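Side-chain contacts in pectinesterase (Sitophilus oryzae, PDB 4PMH), which hydrolyses the methyl esters of pectin, releasing methanol and probably helping the rice weevil to digest plant cell walls: residues A115-V120 with S136-S141; V253-D258 with L312-S317. All coordinates share one frame; numbering follows the deposited sequence.

Contact 1. Residues A115-V120 with S136-S141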
# COMPACT_ATOMS: atom_id res chain seq x y z
N ALA A 115 9.39 15.46 -18.43
CA ALA A 115 8.23 14.69 -18.82
C ALA A 115 7.13 14.80 -17.75
O ALA A 115 5.93 14.88 -18.08
CB ALA A 115 8.61 13.24 -19.06
N TYR A 116 7.53 14.82 -16.48
CA TYR A 116 6.57 14.96 -15.37
C TYR A 116 5.86 16.31 -15.47
O TYR A 116 4.63 16.38 -15.35
CB TYR A 116 7.30 14.81 -14.03
CG TYR A 116 6.50 15.19 -12.80
CD1 TYR A 116 5.67 14.26 -12.15
CD2 TYR A 116 6.61 16.45 -12.25
CE1 TYR A 116 4.96 14.61 -11.01
CE2 TYR A 116 5.91 16.82 -11.12
CZ TYR A 116 5.08 15.91 -10.49
OH TYR A 116 4.39 16.32 -9.38
N LYS A 117 6.62 17.36 -15.75
CA LYS A 117 6.01 18.67 -15.93
C LYS A 117 5.01 18.68 -17.06
O LYS A 117 3.92 19.24 -16.93
CB LYS A 117 7.07 19.75 -16.14
CG LYS A 117 7.86 20.07 -14.88
CD LYS A 117 8.78 21.27 -15.07
CE LYS A 117 8.01 22.58 -14.99
NZ LYS A 117 8.90 23.75 -15.31
N SER A 118 5.39 18.09 -18.19
CA SER A 118 4.49 18.04 -19.35
C SER A 118 3.24 17.28 -19.02
O SER A 118 2.15 17.68 -19.41
CB SER A 118 5.17 17.41 -20.57
OG SER A 118 6.20 18.24 -21.03
N LEU A 119 3.39 16.18 -18.30
CA LEU A 119 2.27 15.32 -18.00
C LEU A 119 1.28 15.94 -16.99
O LEU A 119 0.07 15.86 -17.19
CB LEU A 119 2.77 13.95 -17.53
CG LEU A 119 1.75 12.81 -17.48
CD1 LEU A 119 1.33 12.40 -18.89
CD2 LEU A 119 2.33 11.62 -16.72
N VAL A 120 1.78 16.54 -15.91
CA VAL A 120 0.88 17.01 -14.82
C VAL A 120 0.94 18.50 -14.48
O VAL A 120 0.14 18.99 -13.67
CB VAL A 120 1.15 16.22 -13.52
CG1 VAL A 120 1.10 14.72 -13.79
CG2 VAL A 120 2.49 16.62 -12.91
N SER A 136 8.33 20.14 -5.73
CA SER A 136 9.40 19.29 -5.22
C SER A 136 9.71 18.13 -6.16
O SER A 136 10.85 17.71 -6.26
CB SER A 136 9.06 18.75 -3.83
OG SER A 136 8.22 17.62 -3.94
N CYS A 137 8.70 17.62 -6.87
CA CYS A 137 8.93 16.63 -7.90
C CYS A 137 9.44 17.27 -9.21
O CYS A 137 10.35 16.74 -9.86
CB CYS A 137 7.65 15.85 -8.16
SG CYS A 137 7.16 14.89 -6.71
N ALA A 138 8.86 18.42 -9.56
CA ALA A 138 9.22 19.15 -10.78
C ALA A 138 10.67 19.61 -10.76
O ALA A 138 11.31 19.71 -11.80
CB ALA A 138 8.30 20.33 -10.98
N SER A 139 11.18 19.86 -9.56
CA SER A 139 12.52 20.42 -9.40
C SER A 139 13.66 19.41 -9.30
O SER A 139 14.81 19.82 -9.17
CB SER A 139 12.55 21.31 -8.19
OG SER A 139 11.55 22.29 -8.34
N LYS A 140 13.35 18.12 -9.40
CA LYS A 140 14.36 17.07 -9.35
C LYS A 140 15.16 17.11 -10.62
O LYS A 140 14.77 17.77 -11.56
CB LYS A 140 13.67 15.72 -9.23
CG LYS A 140 12.92 15.51 -7.92
CD LYS A 140 13.50 14.34 -7.14
CE LYS A 140 13.07 14.33 -5.68
NZ LYS A 140 11.61 14.37 -5.55
N SER A 141 16.28 16.40 -10.67
CA SER A 141 16.99 16.24 -11.95
C SER A 141 17.11 14.77 -12.33
O SER A 141 17.28 13.91 -11.46
CB SER A 141 18.37 16.86 -11.87
OG SER A 141 18.84 17.12 -13.18
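Y116 on helix 113-120 and C137 on helix 131-138 make the tightest apolar touch of this contact, the ring carbon CZ of Y116 lying 3.5 Å from CB of C137. The methylene comes in obliquely at the phenol end of the ring, and the next residue, A138, brings its backbone N to 3.7 Å from CE2 of Y116, also obliquely. CG of Y116 stands anti to its own backbone N (chi1 169°), a torsion that swings the ring off its helix toward the other one. CG2 of V120, one turn further along, sits against one ring face, toward the rim. A large flat side chain suits this place because it spans from its own helix to CB of C137 and the backbone of A138.

Both helices lie in the excursion between strands 101-105 and 152-154 of the parallel beta-helix. SG of C137, 5.2 Å from the centroid of the Y116 ring and 38° off its normal, makes an oblique sulfur-aromatic contact. Its disulfide with C148 ties helix 131-138 to helix 145-148.

K117 contributes its aliphatic stem, CG resting 3.9 Å from CB of A138. CA atoms of K117 and A138 are 6.1 Å apart, and alanine's small methyl is consistent with so close an approach. No hydrogen bond joins the segments; OH of Y116, a buried residue, is hydrogen-bonded to OH of Y81.

Contact 2. Residues V253-D258 with L312-S317; sequences VVFAPD and LIIKES
Strands 253-257 and 312-315 run roughly antiparallel, their directions 144° apart, but at 9.7 Å between axes they are too far apart for backbone pairing and meet through side chains. The centre is F255 against L312, whose side chains cross at about a right angle. CD2 of L312 reaches both the stem and the ring, 3.7 Å from CD2 of F255, while its other methyl, CD1, stands 4.3 Å above the middle of one ring face. Both branches of the leucine are thus used. With chi1 at 171° the leucine extends away from its backbone N and its fork faces the phenylalanine. CG1 of V254 lies against the opposite face, displaced toward its rim, and F241 meets the ring edge-to-face, so the aromatic is gripped from several directions.

The two strands belong to different parallel sheets of the right-handed parallel beta-helix of pectin methylesterases: 252-257 lies beside 286-290, and 311-315 between 267-270 and 355-359. Side chains that turn inward from the two walls fill the interior of the coil, where the four touching residues, all apolar and buried, pack against one another.

Two looser touches flank the pair. I314, two residues on from L312 and so on the same side of its strand, brings CD1 to 4.3 Å from CE2 of F255, obliquely to the ring. At the other end, CG of P257 lies 4.4 Å from CB of L312; the compact proline ring, also touched by Y267 and F356, presents a rigid apolar surface here.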
# COMPACT_ATOMS: atom_id res chain seq x y z
N VAL A 253 6.82 -11.02 -5.65
CA VAL A 253 6.76 -10.84 -4.19
C VAL A 253 5.66 -9.85 -3.83
O VAL A 253 5.62 -8.76 -4.38
CB VAL A 253 8.07 -10.30 -3.59
CG1 VAL A 253 8.10 -10.58 -2.10
CG2 VAL A 253 9.29 -10.88 -4.27
N VAL A 254 4.78 -10.19 -2.90
CA VAL A 254 3.63 -9.31 -2.62
C VAL A 254 4.01 -8.15 -1.69
O VAL A 254 4.02 -6.97 -2.13
CB VAL A 254 2.47 -10.10 -2.02
CG1 VAL A 254 1.29 -9.19 -1.68
CG2 VAL A 254 2.04 -11.20 -2.99
N PHE A 255 4.33 -8.46 -0.43
CA PHE A 255 4.57 -7.48 0.61
C PHE A 255 6.04 -7.17 0.81
O PHE A 255 6.88 -8.07 0.82
CB PHE A 255 3.98 -7.95 1.94
CG PHE A 255 2.49 -8.19 1.89
CD1 PHE A 255 1.61 -7.15 2.02
CD2 PHE A 255 1.98 -9.46 1.68
CE1 PHE A 255 0.23 -7.36 1.96
CE2 PHE A 255 0.62 -9.69 1.62
CZ PHE A 255 -0.26 -8.64 1.76
N ALA A 256 6.36 -5.89 0.98
CA ALA A 256 7.71 -5.44 1.32
C ALA A 256 7.65 -4.36 2.40
O ALA A 256 7.88 -3.20 2.14
CB ALA A 256 8.47 -4.93 0.08
N PRO A 257 7.37 -4.77 3.66
CA PRO A 257 7.35 -3.80 4.75
C PRO A 257 8.72 -3.36 5.25
O PRO A 257 9.65 -4.18 5.28
CB PRO A 257 6.57 -4.52 5.87
CG PRO A 257 6.41 -5.93 5.42
CD PRO A 257 7.16 -6.14 4.14
N ASP A 258 8.84 -2.08 5.60
CA ASP A 258 10.04 -1.54 6.25
C ASP A 258 9.70 -1.02 7.65
O ASP A 258 10.30 -0.07 8.16
CB ASP A 258 10.73 -0.48 5.37
CG ASP A 258 10.03 0.88 5.36
OD1 ASP A 258 8.80 0.97 5.54
OD2 ASP A 258 10.76 1.87 5.08
N LEU A 312 4.62 -8.24 9.40
CA LEU A 312 3.47 -8.68 8.63
C LEU A 312 2.85 -9.95 9.23
O LEU A 312 3.53 -10.93 9.41
CB LEU A 312 3.87 -9.01 7.20
CG LEU A 312 2.84 -9.70 6.32
CD1 LEU A 312 1.58 -8.86 6.10
CD2 LEU A 312 3.47 -10.02 4.98
N ILE A 313 1.56 -9.90 9.49
CA ILE A 313 0.79 -11.08 9.85
C ILE A 313 -0.34 -11.31 8.84
O ILE A 313 -1.12 -10.40 8.55
CB ILE A 313 0.24 -10.92 11.26
CG1 ILE A 313 1.42 -11.03 12.24
CG2 ILE A 313 -0.83 -12.00 11.55
CD1 ILE A 313 1.04 -10.73 13.66
N ILE A 314 -0.39 -12.52 8.28
CA ILE A 314 -1.51 -12.94 7.44
C ILE A 314 -2.31 -13.95 8.23
O ILE A 314 -1.83 -15.03 8.56
CB ILE A 314 -1.04 -13.55 6.12
CG1 ILE A 314 -0.25 -12.52 5.33
CG2 ILE A 314 -2.23 -14.04 5.30
CD1 ILE A 314 0.57 -13.09 4.20
N LYS A 315 -3.54 -13.55 8.58
CA LYS A 315 -4.40 -14.32 9.49
C LYS A 315 -5.75 -14.65 8.85
O LYS A 315 -6.40 -13.77 8.28
CB LYS A 315 -4.67 -13.49 10.73
CG LYS A 315 -5.61 -14.11 11.75
CD LYS A 315 -5.45 -13.39 13.08
CE LYS A 315 -6.39 -13.92 14.15
NZ LYS A 315 -6.24 -13.13 15.40
N GLU A 316 -6.19 -15.91 8.97
CA GLU A 316 -7.53 -16.33 8.51
C GLU A 316 -7.85 -15.85 7.10
O GLU A 316 -8.93 -15.38 6.80
CB GLU A 316 -8.58 -15.94 9.57
CG GLU A 316 -8.25 -16.69 10.86
CD GLU A 316 -9.15 -16.42 12.02
OE1 GLU A 316 -10.10 -15.65 11.86
OE2 GLU A 316 -8.91 -17.02 13.10
N SER A 317 -6.85 -16.00 6.24
CA SER A 317 -6.97 -15.61 4.86
C SER A 317 -6.83 -16.83 3.94
O SER A 317 -6.33 -17.89 4.35
CB SER A 317 -5.92 -14.56 4.53
OG SER A 317 -6.22 -13.34 5.18

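How the contacts relate
Contact 1 and contact 2 lie on opposite sides of the chain's centre, about 33 Å apart between centres and about 16 Å at their nearest atoms, and follow one another along the sequence. Contact 1 is partly buried, about 23 Å from the chain's centre, and joins two helices away from the annotated sites. Contact 2 is fully buried, about 11 Å from that centre, and joins two walls of the beta-helix. It also borders the probable substrate site: the side chain of P257 is about 6 Å from those of R290 and W292, and A256 touches D226, the likely nucleophile.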